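Local coordinates for protein acyl-coenzyme A oxidase 1 (Yarrowia lipolytica, PDB 5Y9D) that catalyses the FAD-dependent oxidation of acyl-CoA by molecular oxygen to (2E)-enoyl-CoA and hydrogen peroxide in peroxisomal fatty acid beta-oxidation, at residues N49-G54 with A370-A375; N24-P29 with V665-F670; H572-F577 with L598-S603. All coordinates share one frame; numbering follows the deposited sequence.

Overall arrangement
Contacts 1 and 3 touch and lie on the same side of the chain's centre, about 14 Å apart between their own centres. Helix 355-391, which carries segment 370-375, packs against both helices of contact 3. There A370 CB meets F599 CE2 at 3.5 Å, and M373 CG meets F577 CA at 3.6 Å. Contact 2 stands apart at the dimer interface. Its centre is about 34 Å from that of contact 1 and about 36 Å from that of contact 3. It brings the start of the chain against helix 665-676, in the C-terminal part. The Y666 side chain is about 7 Å from a bound FAD, but none of the three contacts forms part of the active site.

Contact 1: residues N49-G54 with A370-A375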
ATOM      1  N   ASN A  49     -18.664  10.935  22.328  1.00 32.30           N
ATOM      2  CA  ASN A  49     -18.976  10.172  23.551  1.00 31.27           C
ATOM      3  C   ASN A  49     -19.429   8.755  23.266  1.00 31.91           C
ATOM      4  O   ASN A  49     -19.045   7.824  23.951  1.00 33.69           O
ATOM      5  CB  ASN A  49     -20.028  10.918  24.366  1.00 28.93           C
ATOM      6  CG  ASN A  49     -19.463  12.173  24.992  1.00 30.86           C
ATOM      7  OD1 ASN A  49     -18.228  12.342  25.091  1.00 29.46           O
ATOM      8  ND2 ASN A  49     -20.345  13.068  25.427  1.00 33.03           N
ATOM      9  N   PHE A  50     -20.207   8.587  22.219  1.00 30.60           N
ATOM     10  CA  PHE A  50     -20.565   7.263  21.782  1.00 31.04           C
ATOM     11  C   PHE A  50     -19.343   6.448  21.367  1.00 33.09           C
ATOM     12  O   PHE A  50     -19.258   5.266  21.665  1.00 36.16           O
ATOM     13  CB  PHE A  50     -21.518   7.373  20.610  1.00 31.54           C
ATOM     14  CG  PHE A  50     -21.732   6.099  19.900  1.00 31.24           C
ATOM     15  CD1 PHE A  50     -22.704   5.225  20.326  1.00 32.08           C
ATOM     16  CD2 PHE A  50     -20.963   5.775  18.798  1.00 31.62           C
ATOM     17  CE1 PHE A  50     -22.917   4.033  19.655  1.00 33.98           C
ATOM     18  CE2 PHE A  50     -21.149   4.574  18.138  1.00 32.77           C
ATOM     19  CZ  PHE A  50     -22.136   3.705  18.562  1.00 33.88           C
ATOM     20  N   LEU A  51     -18.406   7.071  20.652  1.00 34.40           N
ATOM     21  CA  LEU A  51     -17.187   6.380  20.240  1.00 32.49           C
ATOM     22  C   LEU A  51     -16.257   6.069  21.395  1.00 31.30           C
ATOM     23  O   LEU A  51     -15.594   5.059  21.372  1.00 34.61           O
ATOM     24  CB  LEU A  51     -16.431   7.181  19.197  1.00 31.69           C
ATOM     25  CG  LEU A  51     -17.043   7.202  17.812  1.00 30.71           C
ATOM     26  CD1 LEU A  51     -16.333   8.241  16.972  1.00 30.66           C
ATOM     27  CD2 LEU A  51     -16.937   5.821  17.175  1.00 30.32           C
ATOM     28  N   ASN A  52     -16.221   6.900  22.418  1.00 31.28           N
ATOM     29  CA  ASN A  52     -15.298   6.656  23.528  1.00 32.46           C
ATOM     30  C   ASN A  52     -15.875   5.864  24.692  1.00 34.45           C
ATOM     31  O   ASN A  52     -15.139   5.526  25.609  1.00 38.08           O
ATOM     32  CB  ASN A  52     -14.768   7.987  24.063  1.00 31.34           C
ATOM     33  CG  ASN A  52     -13.880   8.680  23.076  1.00 31.02           C
ATOM     34  OD1 ASN A  52     -13.178   8.019  22.337  1.00 30.51           O
ATOM     35  ND2 ASN A  52     -13.915  10.019  23.042  1.00 32.10           N
ATOM     36  N   GLY A  53     -17.179   5.581  24.676  1.00 36.54           N
ATOM     37  CA  GLY A  53     -17.830   4.881  25.792  1.00 35.57           C
ATOM     38  C   GLY A  53     -18.172   5.793  26.959  1.00 37.49           C
ATOM     39  O   GLY A  53     -18.001   5.402  28.093  1.00 42.26           O
ATOM     40  N   GLY A  54     -18.641   7.013  26.671  1.00 36.65           N
ATOM     41  CA  GLY A  54     -19.122   7.957  27.673  1.00 36.00           C
ATOM     42  C   GLY A  54     -18.313   9.248  27.780  1.00 37.22           C
ATOM     43  O   GLY A  54     -17.151   9.281  27.374  1.00 39.55           O
ATOM     44  N   ALA A 370     -16.811   1.065  12.928  1.00 28.35           N
ATOM     45  CA  ALA A 370     -16.939  -0.332  13.381  1.00 30.20           C
ATOM     46  C   ALA A 370     -15.667  -0.842  14.026  1.00 32.76           C
ATOM     47  O   ALA A 370     -15.686  -1.588  15.023  1.00 32.42           O
ATOM     48  CB  ALA A 370     -17.320  -1.252  12.224  1.00 31.14           C
ATOM     49  N   MET A 371     -14.529  -0.456  13.475  1.00 31.75           N
ATOM     50  CA  MET A 371     -13.300  -0.886  14.124  1.00 31.67           C
ATOM     51  C   MET A 371     -13.268  -0.569  15.614  1.00 29.80           C
ATOM     52  O   MET A 371     -12.841  -1.413  16.393  1.00 30.53           O
ATOM     53  CB  MET A 371     -12.097  -0.321  13.422  1.00 33.16           C
ATOM     54  CG  MET A 371     -11.815  -1.024  12.119  1.00 33.14           C
ATOM     55  SD  MET A 371     -10.522  -0.058  11.393  1.00 36.34           S
ATOM     56  CE  MET A 371     -10.135  -0.998   9.929  1.00 36.37           C
ATOM     57  N   LYS A 372     -13.766   0.603  16.014  1.00 29.50           N
ATOM     58  CA  LYS A 372     -13.789   0.992  17.437  1.00 28.63           C
ATOM     59  C   LYS A 372     -14.642   0.087  18.302  1.00 30.20           C
ATOM     60  O   LYS A 372     -14.269  -0.209  19.438  1.00 29.65           O
ATOM     61  CB  LYS A 372     -14.270   2.442  17.623  1.00 29.10           C
ATOM     62  CG  LYS A 372     -14.184   2.980  19.048  1.00 29.49           C
ATOM     63  CD  LYS A 372     -12.749   2.949  19.574  1.00 31.70           C
ATOM     64  CE  LYS A 372     -12.698   3.235  21.064  1.00 34.90           C
ATOM     65  NZ  LYS A 372     -12.880   4.669  21.354  1.00 36.27           N
ATOM     66  N   MET A 373     -15.799  -0.320  17.779  1.00 30.54           N
ATOM     67  CA  MET A 373     -16.628  -1.342  18.441  1.00 32.88           C
ATOM     68  C   MET A 373     -15.793  -2.630  18.713  1.00 32.18           C
ATOM     69  O   MET A 373     -15.706  -3.096  19.856  1.00 38.88           O
ATOM     70  CB  MET A 373     -17.883  -1.671  17.614  1.00 35.05           C
ATOM     71  CG  MET A 373     -18.579  -0.459  16.970  1.00 36.30           C
ATOM     72  SD  MET A 373     -19.052   0.794  18.175  1.00 39.70           S
ATOM     73  CE  MET A 373     -18.471   2.270  17.358  1.00 39.35           C
ATOM     74  N   GLY A 374     -15.140  -3.159  17.694  1.00 28.88           N
ATOM     75  CA  GLY A 374     -14.171  -4.241  17.862  1.00 29.49           C
ATOM     76  C   GLY A 374     -13.077  -3.970  18.890  1.00 32.18           C
ATOM     77  O   GLY A 374     -12.923  -4.707  19.874  1.00 33.74           O
ATOM     78  N   ALA A 375     -12.299  -2.918  18.680  1.00 34.35           N
ATOM     79  CA  ALA A 375     -11.250  -2.537  19.639  1.00 33.02           C
ATOM     80  C   ALA A 375     -11.733  -2.540  21.107  1.00 35.79           C
ATOM     81  O   ALA A 375     -11.060  -3.066  21.978  1.00 38.51           O
ATOM     82  CB  ALA A 375     -10.691  -1.175  19.264  1.00 32.09           C
TER
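K372 makes the one hydrogen bond of this contact, and its target is a backbone carbonyl. K372 NZ donates to L51 O at 2.7 Å, from above the carbonyl plane and 41° out of it. The C=O...N angle is 131°. L51 O lies in the last turn of helix 44-52, where carbonyls commonly lack an amide donor; the ammonium group offers L51 O a donor instead. The lysine chain is bent at chi2 and chi4 and folds its CG and CE beside this oxygen. N52 OD1 lies 3.5 Å from K372 NZ, while N52 ND2 is hydrogen-bonded to T58.

The apolar part centres on the methyl group of M373. M373 CE lies 3.6 Å from F50 CE2 and 3.9 Å from L51 CD2, so it bridges two neighbouring side chains. The sulfur makes an oblique Met-aromatic contact, with M373 SD 5.1 Å from the F50 ring centroid.

The pair joins the N-terminal helical region to long helix 355-391. Helix 306-334 packs on K372, helix 558-581 packs on M373, and L592 of helix 589-606 touches F50.

Contact 2: residues N24-P29 with V665-F670; sequences NTFTDP and VYEKYF
F26 and Y666 carry most of this contact, in which an Asx motif near the N-terminus packs on the first turn of helix 665-676. In the motif, N24 OD1 accepts from T27 N at 3.0 Å, and N24 N donates to T27 OG1.

The F26 side chain has CG anti to the backbone N (chi1 -167°), which carries the ring to the backbone of the opposite helix. F26 CD1 meets Y666 CB at 3.7 Å. F26 CE1 meets Y666 C, and F26 CZ lies 3.5 Å from E667 CA. The ring approaches the backbone obliquely. The F26 and E667 side chains cross at about a right angle, with F26 CZ lying by E667 CB. I200 of the second subunit also packs on F26.

Y666 runs past F26 in the opposite direction and lies between the backbone of T25 and the ring of P29. Its hydroxyl is hydrogen-bonded to R337, a residue of the FAD pocket. This links the tyrosine to the surroundings of the cofactor. T25 OG1 bonds to E181 of the second subunit, so the contact belongs to the dimer interface.

P29 completes the packing around the tyrosine. Its side chain crosses that of Y666 at about a right angle, with P29 CG 3.4 Å from Y666 CD2 and 3.6 Å from Y666 CE2.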
ATOM      1  N   ASN A  24     -12.576  32.870  -5.000  1.00 37.65           N
ATOM      2  CA  ASN A  24     -11.841  32.136  -6.012  1.00 35.49           C
ATOM      3  C   ASN A  24     -11.406  30.779  -5.471  1.00 35.50           C
ATOM      4  O   ASN A  24     -11.777  30.394  -4.385  1.00 31.29           O
ATOM      5  CB  ASN A  24     -10.646  32.928  -6.538  1.00 33.75           C
ATOM      6  CG  ASN A  24      -9.696  33.351  -5.449  1.00 36.08           C
ATOM      7  OD1 ASN A  24      -9.543  32.680  -4.449  1.00 34.35           O
ATOM      8  ND2 ASN A  24      -9.056  34.474  -5.645  1.00 33.44           N
ATOM      9  N   THR A  25     -10.622  30.054  -6.247  1.00 34.36           N
ATOM     10  CA  THR A  25     -10.259  28.713  -5.888  1.00 36.50           C
ATOM     11  C   THR A  25      -9.559  28.753  -4.553  1.00 36.27           C
ATOM     12  O   THR A  25      -9.741  27.886  -3.741  1.00 35.19           O
ATOM     13  CB  THR A  25      -9.298  28.095  -6.912  1.00 37.87           C
ATOM     14  OG1 THR A  25      -9.786  28.321  -8.224  1.00 40.45           O
ATOM     15  CG2 THR A  25      -9.190  26.626  -6.710  1.00 39.33           C
ATOM     16  N   PHE A  26      -8.755  29.775  -4.339  1.00 37.18           N
ATOM     17  CA  PHE A  26      -7.918  29.867  -3.156  1.00 38.19           C
ATOM     18  C   PHE A  26      -8.719  30.167  -1.892  1.00 38.00           C
ATOM     19  O   PHE A  26      -8.461  29.573  -0.860  1.00 40.99           O
ATOM     20  CB  PHE A  26      -6.853  30.939  -3.363  1.00 40.48           C
ATOM     21  CG  PHE A  26      -5.763  30.912  -2.339  1.00 41.78           C
ATOM     22  CD1 PHE A  26      -4.879  29.834  -2.279  1.00 40.88           C
ATOM     23  CD2 PHE A  26      -5.622  31.961  -1.427  1.00 41.29           C
ATOM     24  CE1 PHE A  26      -3.877  29.803  -1.332  1.00 41.20           C
ATOM     25  CE2 PHE A  26      -4.621  31.937  -0.481  1.00 42.75           C
ATOM     26  CZ  PHE A  26      -3.743  30.856  -0.435  1.00 43.43           C
ATOM     27  N   THR A  27      -9.718  31.040  -1.996  1.00 35.68           N
ATOM     28  CA  THR A  27     -10.446  31.535  -0.836  1.00 34.53           C
ATOM     29  C   THR A  27     -11.760  30.806  -0.584  1.00 34.34           C
ATOM     30  O   THR A  27     -12.416  31.011   0.424  1.00 34.18           O
ATOM     31  CB  THR A  27     -10.745  33.054  -1.001  1.00 38.36           C
ATOM     32  OG1 THR A  27     -11.529  33.278  -2.197  1.00 38.29           O
ATOM     33  CG2 THR A  27      -9.407  33.861  -1.071  1.00 37.54           C
ATOM     34  N   ASP A  28     -12.161  29.953  -1.508  1.00 35.77           N
ATOM     35  CA  ASP A  28     -13.414  29.228  -1.385  1.00 33.95           C
ATOM     36  C   ASP A  28     -13.462  28.167  -0.285  1.00 32.14           C
ATOM     37  O   ASP A  28     -14.487  28.016   0.352  1.00 32.58           O
ATOM     38  CB  ASP A  28     -13.762  28.577  -2.723  1.00 34.68           C
ATOM     39  CG  ASP A  28     -15.232  28.290  -2.849  1.00 37.17           C
ATOM     40  OD1 ASP A  28     -16.047  29.234  -2.726  1.00 37.13           O
ATOM     41  OD2 ASP A  28     -15.566  27.112  -3.050  1.00 41.38           O
ATOM     42  N   PRO A  29     -12.364  27.418  -0.065  1.00 30.59           N
ATOM     43  CA  PRO A  29     -12.507  26.271   0.831  1.00 29.78           C
ATOM     44  C   PRO A  29     -13.049  26.533   2.233  1.00 29.19           C
ATOM     45  O   PRO A  29     -13.873  25.758   2.729  1.00 29.60           O
ATOM     46  CB  PRO A  29     -11.096  25.712   0.890  1.00 30.78           C
ATOM     47  CG  PRO A  29     -10.520  26.023  -0.456  1.00 30.49           C
ATOM     48  CD  PRO A  29     -11.080  27.383  -0.795  1.00 29.56           C
ATOM     49  N   VAL A 665      -7.578  24.948   3.153  1.00 31.46           N
ATOM     50  CA  VAL A 665      -6.673  23.887   2.727  1.00 31.66           C
ATOM     51  C   VAL A 665      -5.472  24.435   1.975  1.00 31.31           C
ATOM     52  O   VAL A 665      -4.345  24.040   2.210  1.00 37.38           O
ATOM     53  CB  VAL A 665      -7.438  22.914   1.818  1.00 31.47           C
ATOM     54  CG1 VAL A 665      -6.482  21.934   1.169  1.00 35.95           C
ATOM     55  CG2 VAL A 665      -8.482  22.190   2.621  1.00 32.01           C
ATOM     56  N   TYR A 666      -5.733  25.362   1.075  1.00 30.16           N
ATOM     57  CA  TYR A 666      -4.747  25.818   0.112  1.00 28.69           C
ATOM     58  C   TYR A 666      -3.792  26.812   0.731  1.00 27.39           C
ATOM     59  O   TYR A 666      -2.604  26.756   0.497  1.00 25.45           O
ATOM     60  CB  TYR A 666      -5.476  26.428  -1.089  1.00 26.92           C
ATOM     61  CG  TYR A 666      -6.291  25.442  -1.903  1.00 26.10           C
ATOM     62  CD1 TYR A 666      -5.714  24.282  -2.386  1.00 26.73           C
ATOM     63  CD2 TYR A 666      -7.630  25.687  -2.234  1.00 25.59           C
ATOM     64  CE1 TYR A 666      -6.435  23.385  -3.163  1.00 26.28           C
ATOM     65  CE2 TYR A 666      -8.363  24.801  -3.006  1.00 24.27           C
ATOM     66  CZ  TYR A 666      -7.762  23.641  -3.482  1.00 26.82           C
ATOM     67  OH  TYR A 666      -8.447  22.699  -4.284  1.00 26.80           O
ATOM     68  N   GLU A 667      -4.313  27.698   1.563  1.00 31.36           N
ATOM     69  CA  GLU A 667      -3.469  28.620   2.279  1.00 34.49           C
ATOM     70  C   GLU A 667      -2.502  27.847   3.166  1.00 34.22           C
ATOM     71  O   GLU A 667      -1.275  28.054   3.091  1.00 33.13           O
ATOM     72  CB  GLU A 667      -4.290  29.636   3.092  1.00 37.84           C
ATOM     73  CG  GLU A 667      -3.412  30.708   3.742  1.00 42.44           C
ATOM     74  CD  GLU A 667      -4.049  32.083   3.724  1.00 53.38           C
ATOM     75  OE1 GLU A 667      -5.273  32.170   4.046  1.00 56.99           O
ATOM     76  OE2 GLU A 667      -3.332  33.071   3.361  1.00 56.11           O
ATOM     77  N   LYS A 668      -3.045  26.929   3.974  1.00 33.83           N
ATOM     78  CA  LYS A 668      -2.218  26.175   4.924  1.00 32.93           C
ATOM     79  C   LYS A 668      -1.235  25.261   4.247  1.00 30.40           C
ATOM     80  O   LYS A 668      -0.104  25.157   4.698  1.00 30.87           O
ATOM     81  CB  LYS A 668      -3.079  25.409   5.921  1.00 37.60           C
ATOM     82  CG  LYS A 668      -3.781  26.358   6.879  1.00 40.58           C
ATOM     83  CD  LYS A 668      -4.617  25.626   7.891  1.00 45.67           C
ATOM     84  CE  LYS A 668      -5.323  26.612   8.804  1.00 48.99           C
ATOM     85  NZ  LYS A 668      -5.705  25.925  10.069  1.00 54.79           N
ATOM     86  N   TYR A 669      -1.645  24.652   3.141  1.00 27.68           N
ATOM     87  CA  TYR A 669      -0.770  23.768   2.362  1.00 27.69           C
ATOM     88  C   TYR A 669       0.378  24.540   1.749  1.00 24.18           C
ATOM     89  O   TYR A 669       1.521  24.141   1.797  1.00 21.66           O
ATOM     90  CB  TYR A 669      -1.608  23.084   1.279  1.00 28.21           C
ATOM     91  CG  TYR A 669      -0.927  22.099   0.358  1.00 29.72           C
ATOM     92  CD1 TYR A 669       0.175  21.369   0.731  1.00 29.70           C
ATOM     93  CD2 TYR A 669      -1.477  21.833  -0.881  1.00 34.07           C
ATOM     94  CE1 TYR A 669       0.757  20.448  -0.133  1.00 31.26           C
ATOM     95  CE2 TYR A 669      -0.915  20.914  -1.749  1.00 33.49           C
ATOM     96  CZ  TYR A 669       0.200  20.222  -1.377  1.00 33.42           C
ATOM     97  OH  TYR A 669       0.726  19.317  -2.269  1.00 33.90           O
ATOM     98  N   PHE A 670       0.073  25.669   1.158  1.00 25.29           N
ATOM     99  CA  PHE A 670       1.139  26.528   0.631  1.00 25.90           C
ATOM    100  C   PHE A 670       2.058  27.035   1.793  1.00 24.38           C
ATOM    101  O   PHE A 670       3.263  27.166   1.627  1.00 24.70           O
ATOM    102  CB  PHE A 670       0.487  27.654  -0.173  1.00 25.63           C
ATOM    103  CG  PHE A 670       1.438  28.568  -0.853  1.00 27.68           C
ATOM    104  CD1 PHE A 670       2.189  28.138  -1.921  1.00 29.71           C
ATOM    105  CD2 PHE A 670       1.552  29.902  -0.449  1.00 31.55           C
ATOM    106  CE1 PHE A 670       3.061  29.008  -2.573  1.00 30.27           C
ATOM    107  CE2 PHE A 670       2.436  30.774  -1.078  1.00 29.53           C
ATOM    108  CZ  PHE A 670       3.175  30.327  -2.156  1.00 30.41           C
TER

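Contact 3: residues H572-F577 with L598-S603; sequences HLISSF and LFALWS
I574 and F599 form the centre of this buried pairing of helices 558-581 and 589-606. The isoleucine places its longer branch across the phenylalanine. With chi1 of -73°, CG1 is anti to the carbonyl carbon, and the extended chain carries CD1 further towards the other helix. I574 CG1 lies 3.3 Å from F599 CE2 and 3.6 Å from F599 CD2, an oblique approach to the ring. Beyond the ring, I574 CD1 reaches the backbone at A600 CA, 3.8 Å away, and comes within 4.0 Å of S603 OG. The shorter branch, CG2, faces A600 CB. One side chain thus spans a full turn of the opposite helix.

The F599 ring points at helix 558-581, with CG anti to its own backbone N (chi1 176°). L573 CB lies 4.2 Å from F599 CE2. The F577 ring meets F599 more loosely, with F599 CD2 near the plane of F577 at its edge. Beyond this pair, Y367 and A370 of helix 355-391 also pack on F599.

S603 turns its hydroxyl back on its own helix, and S603 OG donates to F599 O at 2.7 Å. S603 N uses the same acceptor from the opposite face of the carbonyl plane. R570 also bonds to S603 OG, which ties this polar atom to helix 558-581.

The axes of segments 572-577 and 598-603 approach to 10.2 Å and run antiparallel at 159°. This is an antiparallel helix pair within the C-terminal helical region of the acyl-CoA oxidase fold.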
ATOM      1  N   HIS A 572     -18.546 -10.467  13.011  1.00 29.38           N
ATOM      2  CA  HIS A 572     -18.371  -9.984  14.364  1.00 30.27           C
ATOM      3  C   HIS A 572     -18.429  -8.455  14.473  1.00 31.91           C
ATOM      4  O   HIS A 572     -19.015  -7.896  15.432  1.00 34.14           O
ATOM      5  CB  HIS A 572     -17.043 -10.458  14.911  1.00 31.75           C
ATOM      6  CG  HIS A 572     -16.933 -10.349  16.395  1.00 35.30           C
ATOM      7  ND1 HIS A 572     -17.782 -11.011  17.249  1.00 37.18           N
ATOM      8  CD2 HIS A 572     -16.052  -9.688  17.178  1.00 39.21           C
ATOM      9  CE1 HIS A 572     -17.444 -10.750  18.498  1.00 39.71           C
ATOM     10  NE2 HIS A 572     -16.392  -9.955  18.482  1.00 41.03           N
ATOM     11  N   LEU A 573     -17.826  -7.769  13.510  1.00 30.78           N
ATOM     12  CA  LEU A 573     -17.724  -6.314  13.610  1.00 31.07           C
ATOM     13  C   LEU A 573     -19.053  -5.683  13.323  1.00 31.24           C
ATOM     14  O   LEU A 573     -19.497  -4.789  14.062  1.00 32.59           O
ATOM     15  CB  LEU A 573     -16.678  -5.747  12.675  1.00 31.21           C
ATOM     16  CG  LEU A 573     -15.245  -5.783  13.179  1.00 33.63           C
ATOM     17  CD1 LEU A 573     -14.353  -5.221  12.067  1.00 35.70           C
ATOM     18  CD2 LEU A 573     -15.048  -4.982  14.469  1.00 34.30           C
ATOM     19  N   ILE A 574     -19.681  -6.146  12.247  1.00 30.55           N
ATOM     20  CA  ILE A 574     -21.026  -5.699  11.884  1.00 31.65           C
ATOM     21  C   ILE A 574     -21.942  -5.899  13.092  1.00 32.24           C
ATOM     22  O   ILE A 574     -22.616  -4.970  13.522  1.00 33.17           O
ATOM     23  CB  ILE A 574     -21.549  -6.445  10.619  1.00 31.69           C
ATOM     24  CG1 ILE A 574     -20.806  -5.934   9.378  1.00 28.74           C
ATOM     25  CG2 ILE A 574     -23.081  -6.337  10.487  1.00 29.55           C
ATOM     26  CD1 ILE A 574     -21.033  -6.788   8.149  1.00 29.68           C
ATOM     27  N   SER A 575     -21.900  -7.087  13.687  1.00 34.18           N
ATOM     28  CA  SER A 575     -22.731  -7.363  14.871  1.00 36.26           C
ATOM     29  C   SER A 575     -22.394  -6.481  16.041  1.00 35.58           C
ATOM     30  O   SER A 575     -23.300  -6.052  16.746  1.00 37.58           O
ATOM     31  CB  SER A 575     -22.610  -8.813  15.331  1.00 37.25           C
ATOM     32  OG  SER A 575     -23.500  -9.627  14.624  1.00 38.98           O
ATOM     33  N   SER A 576     -21.104  -6.239  16.277  1.00 34.20           N
ATOM     34  CA  SER A 576     -20.705  -5.405  17.404  1.00 34.53           C
ATOM     35  C   SER A 576     -21.131  -3.949  17.233  1.00 30.64           C
ATOM     36  O   SER A 576     -21.465  -3.291  18.203  1.00 30.44           O
ATOM     37  CB  SER A 576     -19.199  -5.481  17.641  1.00 39.36           C
ATOM     38  OG  SER A 576     -18.792  -6.829  17.783  1.00 46.99           O
ATOM     39  N   PHE A 577     -21.124  -3.457  16.005  1.00 28.85           N
ATOM     40  CA  PHE A 577     -21.553  -2.094  15.725  1.00 27.90           C
ATOM     41  C   PHE A 577     -23.023  -1.925  16.042  1.00 29.71           C
ATOM     42  O   PHE A 577     -23.400  -0.966  16.710  1.00 29.47           O
ATOM     43  CB  PHE A 577     -21.303  -1.743  14.258  1.00 27.68           C
ATOM     44  CG  PHE A 577     -21.238  -0.268  13.970  1.00 28.51           C
ATOM     45  CD1 PHE A 577     -21.492   0.698  14.952  1.00 29.06           C
ATOM     46  CD2 PHE A 577     -20.959   0.160  12.691  1.00 28.83           C
ATOM     47  CE1 PHE A 577     -21.432   2.038  14.655  1.00 28.33           C
ATOM     48  CE2 PHE A 577     -20.911   1.505  12.390  1.00 29.74           C
ATOM     49  CZ  PHE A 577     -21.135   2.446  13.379  1.00 28.59           C
ATOM     50  N   LEU A 598     -24.791   0.795   5.867  1.00 33.25           N
ATOM     51  CA  LEU A 598     -23.862   1.043   4.805  1.00 34.43           C
ATOM     52  C   LEU A 598     -22.689   0.057   4.887  1.00 33.18           C
ATOM     53  O   LEU A 598     -22.342  -0.600   3.913  1.00 35.19           O
ATOM     54  CB  LEU A 598     -23.365   2.480   4.886  1.00 36.61           C
ATOM     55  CG  LEU A 598     -22.246   2.848   3.912  1.00 37.20           C
ATOM     56  CD1 LEU A 598     -22.628   2.523   2.487  1.00 35.80           C
ATOM     57  CD2 LEU A 598     -21.950   4.328   4.062  1.00 41.18           C
ATOM     58  N   PHE A 599     -22.077  -0.040   6.055  1.00 33.94           N
ATOM     59  CA  PHE A 599     -20.982  -0.995   6.307  1.00 31.36           C
ATOM     60  C   PHE A 599     -21.429  -2.419   5.953  1.00 32.02           C
ATOM     61  O   PHE A 599     -20.792  -3.104   5.171  1.00 32.68           O
ATOM     62  CB  PHE A 599     -20.571  -0.879   7.794  1.00 28.70           C
ATOM     63  CG  PHE A 599     -19.526  -1.860   8.236  1.00 24.91           C
ATOM     64  CD1 PHE A 599     -18.414  -2.103   7.471  1.00 23.10           C
ATOM     65  CD2 PHE A 599     -19.651  -2.497   9.458  1.00 25.30           C
ATOM     66  CE1 PHE A 599     -17.473  -3.007   7.856  1.00 22.87           C
ATOM     67  CE2 PHE A 599     -18.697  -3.390   9.880  1.00 24.49           C
ATOM     68  CZ  PHE A 599     -17.606  -3.647   9.069  1.00 24.81           C
ATOM     69  N   ALA A 600     -22.538  -2.849   6.532  1.00 35.22           N
ATOM     70  CA  ALA A 600     -23.110  -4.168   6.249  1.00 35.61           C
ATOM     71  C   ALA A 600     -23.351  -4.414   4.765  1.00 36.61           C
ATOM     72  O   ALA A 600     -22.807  -5.379   4.216  1.00 37.60           O
ATOM     73  CB  ALA A 600     -24.405  -4.351   7.025  1.00 36.21           C
ATOM     74  N   LEU A 601     -24.145  -3.555   4.114  1.00 35.29           N
ATOM     75  CA  LEU A 601     -24.480  -3.757   2.689  1.00 35.13           C
ATOM     76  C   LEU A 601     -23.284  -3.623   1.782  1.00 36.32           C
ATOM     77  O   LEU A 601     -23.117  -4.390   0.825  1.00 42.19           O
ATOM     78  CB  LEU A 601     -25.557  -2.779   2.215  1.00 36.60           C
ATOM     79  CG  LEU A 601     -26.957  -3.090   2.737  1.00 39.01           C
ATOM     80  CD1 LEU A 601     -27.898  -1.925   2.509  1.00 43.20           C
ATOM     81  CD2 LEU A 601     -27.517  -4.346   2.110  1.00 39.40           C
ATOM     82  N   TRP A 602     -22.454  -2.633   2.049  1.00 34.10           N
ATOM     83  CA  TRP A 602     -21.204  -2.527   1.332  1.00 33.38           C
ATOM     84  C   TRP A 602     -20.400  -3.817   1.465  1.00 34.75           C
ATOM     85  O   TRP A 602     -19.751  -4.214   0.502  1.00 36.83           O
ATOM     86  CB  TRP A 602     -20.391  -1.345   1.848  1.00 32.62           C
ATOM     87  CG  TRP A 602     -19.022  -1.211   1.246  1.00 31.34           C
ATOM     88  CD1 TRP A 602     -18.707  -0.776  -0.018  1.00 29.21           C
ATOM     89  CD2 TRP A 602     -17.777  -1.483   1.900  1.00 29.92           C
ATOM     90  NE1 TRP A 602     -17.348  -0.769  -0.185  1.00 28.89           N
ATOM     91  CE2 TRP A 602     -16.750  -1.196   0.970  1.00 28.21           C
ATOM     92  CE3 TRP A 602     -17.431  -1.927   3.194  1.00 29.73           C
ATOM     93  CZ2 TRP A 602     -15.406  -1.342   1.282  1.00 28.84           C
ATOM     94  CZ3 TRP A 602     -16.087  -2.074   3.511  1.00 28.75           C
ATOM     95  CH2 TRP A 602     -15.091  -1.777   2.572  1.00 29.53           C
ATOM     96  N   SER A 603     -20.423  -4.463   2.639  1.00 35.37           N
ATOM     97  CA  SER A 603     -19.642  -5.697   2.843  1.00 35.99           C
ATOM     98  C   SER A 603     -20.220  -6.830   2.012  1.00 38.35           C
ATOM     99  O   SER A 603     -19.471  -7.633   1.463  1.00 35.93           O
ATOM    100  CB  SER A 603     -19.602  -6.125   4.300  1.00 35.15           C
ATOM    101  OG  SER A 603     -18.994  -5.147   5.104  1.00 33.29           O
TER